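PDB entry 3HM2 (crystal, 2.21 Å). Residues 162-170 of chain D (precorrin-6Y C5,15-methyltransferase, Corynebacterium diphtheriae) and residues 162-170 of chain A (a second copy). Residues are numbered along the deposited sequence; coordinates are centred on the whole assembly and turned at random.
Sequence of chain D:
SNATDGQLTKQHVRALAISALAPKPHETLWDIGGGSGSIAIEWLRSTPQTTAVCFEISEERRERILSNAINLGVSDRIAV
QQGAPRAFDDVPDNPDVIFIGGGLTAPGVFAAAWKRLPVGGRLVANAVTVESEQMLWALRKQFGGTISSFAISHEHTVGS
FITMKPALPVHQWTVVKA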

# COMPACT_ATOMS: atom_id res chain seq x y z
N ILE D 162 -11.97 -5.44 13.90
CA ILE D 162 -10.81 -5.91 13.14
C ILE D 162 -10.34 -4.73 12.29
O ILE D 162 -11.14 -3.94 11.81
CB ILE D 162 -11.16 -7.11 12.16
CG1 ILE D 162 -12.14 -8.11 12.79
CG2 ILE D 162 -9.89 -7.82 11.67
CD1 ILE D 162 -11.63 -8.78 14.05
N THR D 163 -9.04 -4.63 12.09
CA THR D 163 -8.50 -3.62 11.20
C THR D 163 -7.30 -4.30 10.58
O THR D 163 -6.94 -5.37 11.02
CB THR D 163 -8.07 -2.37 11.99
OG1 THR D 163 -7.42 -2.78 13.20
CG2 THR D 163 -9.30 -1.50 12.33
N MSE D 164 -6.67 -3.70 9.59
CA MSE D 164 -5.56 -4.39 8.92
C MSE D 164 -4.20 -3.74 9.13
O MSE D 164 -3.78 -2.91 8.34
CB MSE D 164 -5.87 -4.47 7.43
CG MSE D 164 -7.19 -5.16 7.16
SE MSE D 164 -7.00 -7.12 7.42
CE MSE D 164 -5.20 -7.28 6.68
N LYS D 165 -3.49 -4.12 10.18
CA LYS D 165 -2.22 -3.45 10.47
C LYS D 165 -1.14 -3.55 9.35
O LYS D 165 -0.61 -4.64 9.06
CB LYS D 165 -1.66 -3.88 11.84
CG LYS D 165 -0.71 -2.85 12.50
CD LYS D 165 -0.67 -3.00 14.03
CE LYS D 165 -0.38 -1.66 14.73
NZ LYS D 165 -0.57 -1.69 16.23
N PRO D 166 -0.82 -2.40 8.71
CA PRO D 166 0.19 -2.42 7.65
C PRO D 166 1.56 -2.63 8.27
O PRO D 166 1.97 -1.86 9.14
CB PRO D 166 0.11 -1.00 7.05
CG PRO D 166 -1.07 -0.34 7.66
CD PRO D 166 -1.31 -1.03 8.97
N ALA D 167 2.27 -3.67 7.85
CA ALA D 167 3.64 -3.86 8.28
C ALA D 167 4.51 -2.84 7.56
O ALA D 167 4.05 -2.17 6.63
CB ALA D 167 4.11 -5.27 7.97
N LEU D 168 5.76 -2.73 7.96
CA LEU D 168 6.72 -1.97 7.16
C LEU D 168 6.99 -2.68 5.82
O LEU D 168 7.05 -3.92 5.77
CB LEU D 168 8.02 -1.80 7.91
CG LEU D 168 7.95 -0.90 9.12
CD1 LEU D 168 9.34 -0.87 9.79
CD2 LEU D 168 7.51 0.49 8.67
N PRO D 169 7.14 -1.89 4.73
CA PRO D 169 7.39 -2.41 3.37
C PRO D 169 8.84 -2.87 3.10
O PRO D 169 9.78 -2.17 3.47
CB PRO D 169 7.01 -1.22 2.45
CG PRO D 169 6.32 -0.19 3.35
CD PRO D 169 6.90 -0.43 4.71
N VAL D 170 9.01 -4.03 2.45
CA VAL D 170 10.34 -4.48 2.03
C VAL D 170 10.63 -4.30 0.55
O VAL D 170 9.86 -4.70 -0.32
CB VAL D 170 10.61 -5.94 2.35
CG1 VAL D 170 12.05 -6.31 1.94
CG2 VAL D 170 10.37 -6.20 3.82
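Chain A 162-170: ITMKPALPV

Chain A lies across chain D as an extended segment running nearly the opposite way, the two end-to-end directions 147° apart. Both copies hold a strand through D:Pro166 and A:Pro166 and continue as an extended loop. The register turns about D:Pro166 and A:Pro166, whose CA atoms are 6.0 Å apart; D:Lys165 CA faces A:Leu168 CA at 6.2 Å, and D:Leu168 CA faces A:Lys165 CA at 6.3 Å. No hydrogen bond crosses between the stretches, so packing alone joins them, burying 446 Å² in total.

D:Ile162 stays out of reach. Contact begins at D:Thr163, which points toward chain A and sets its CB 4.1 Å from A:Leu168 CD2; its OG1 is satisfied elsewhere in the structure. The CA-to-CB bond of D:Met164, a selenomethionine, points sideways and the end of the side chain leads off from chain A, so its closest contact is through the backbone: D:Met164 O is 3.6 Å from A:Leu168 CD2. D:Lys165 directs its CB away, yet D:Lys165 CA lies 3.9 Å from A:Leu168 CD2, so this leucine methyl lies along D:Thr163 to D:Lys165 and goes on to D:Pro166.

D:Pro166 is the centre. Its CA-to-CB bond points toward chain A, and the ring meets its own counterpart, D:Pro166 CB to A:Pro166 CB, at 3.5 Å, while D:Pro166 CG approaches A:Ala167 O at 3.3 Å and D:Pro166 CD packs against A:Leu168 CD2 at 3.9 Å. The small D:Ala167 turns its methyl away and offers its carbonyl instead, with D:Ala167 O 3.5 Å from A:Pro166 CG.

D:Leu168 then repays the first leucine. Its CB starts sideways, but the m,t rotamer brings the tip in, placing D:Leu168 CD2 3.3 Å from A:Met164 O and 3.8 Å from A:Pro166 CD. D:Pro169 CD closes the contact, 3.9 Å from A:Met164 O. The rule is reciprocal: proline meets proline centrally, and each leucine reaches over the other chain's strand.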

# COMPACT_ATOMS: atom_id res chain seq x y z
N ILE A 162 15.68 6.31 9.30
CA ILE A 162 14.31 6.63 8.98
C ILE A 162 13.68 5.42 8.27
O ILE A 162 14.26 4.81 7.37
CB ILE A 162 14.22 7.87 8.07
CG1 ILE A 162 14.79 9.10 8.78
CG2 ILE A 162 12.77 8.14 7.69
CD1 ILE A 162 15.32 10.15 7.83
N THR A 163 12.47 5.09 8.68
CA THR A 163 11.63 4.24 7.86
C THR A 163 10.38 5.04 7.45
O THR A 163 10.05 6.05 8.07
CB THR A 163 11.18 3.02 8.64
OG1 THR A 163 10.25 3.43 9.65
CG2 THR A 163 12.39 2.36 9.28
N MSE A 164 9.73 4.59 6.38
CA MSE A 164 8.39 5.06 6.02
C MSE A 164 7.34 4.19 6.71
O MSE A 164 7.31 2.97 6.52
CB MSE A 164 8.21 5.05 4.49
CG MSE A 164 8.95 6.19 3.81
SE MSE A 164 8.38 7.95 4.55
CE MSE A 164 6.87 8.29 3.36
N LYS A 165 6.47 4.83 7.50
CA LYS A 165 5.65 4.12 8.47
C LYS A 165 4.19 4.29 8.17
O LYS A 165 3.64 5.38 8.32
CB LYS A 165 5.96 4.61 9.89
CG LYS A 165 5.63 3.58 10.96
CD LYS A 165 5.49 4.23 12.32
CE LYS A 165 5.05 3.24 13.39
NZ LYS A 165 4.76 3.91 14.71
N PRO A 166 3.55 3.21 7.72
CA PRO A 166 2.16 3.28 7.25
C PRO A 166 1.16 3.52 8.38
O PRO A 166 1.31 3.02 9.50
CB PRO A 166 1.95 1.89 6.61
CG PRO A 166 2.92 1.02 7.34
CD PRO A 166 4.13 1.88 7.47
N ALA A 167 0.14 4.33 8.09
CA ALA A 167 -1.00 4.45 8.99
C ALA A 167 -2.01 3.40 8.53
O ALA A 167 -1.84 2.83 7.45
CB ALA A 167 -1.60 5.88 8.95
N LEU A 168 -3.02 3.14 9.35
CA LEU A 168 -4.11 2.26 8.95
C LEU A 168 -4.83 2.86 7.75
O LEU A 168 -5.02 4.08 7.68
CB LEU A 168 -5.08 2.05 10.13
CG LEU A 168 -4.63 1.10 11.25
CD1 LEU A 168 -5.47 1.31 12.50
CD2 LEU A 168 -4.65 -0.38 10.82
N PRO A 169 -5.25 2.02 6.79
CA PRO A 169 -5.97 2.58 5.65
C PRO A 169 -7.29 3.19 6.06
O PRO A 169 -7.71 3.12 7.21
CB PRO A 169 -6.21 1.36 4.75
CG PRO A 169 -5.24 0.35 5.20
CD PRO A 169 -5.11 0.56 6.68
N VAL A 170 -7.95 3.81 5.09
CA VAL A 170 -9.16 4.56 5.31
C VAL A 170 -9.98 4.37 4.07
O VAL A 170 -9.46 4.50 2.96
CB VAL A 170 -8.85 6.05 5.48
CG1 VAL A 170 -10.13 6.87 5.35
CG2 VAL A 170 -8.15 6.29 6.82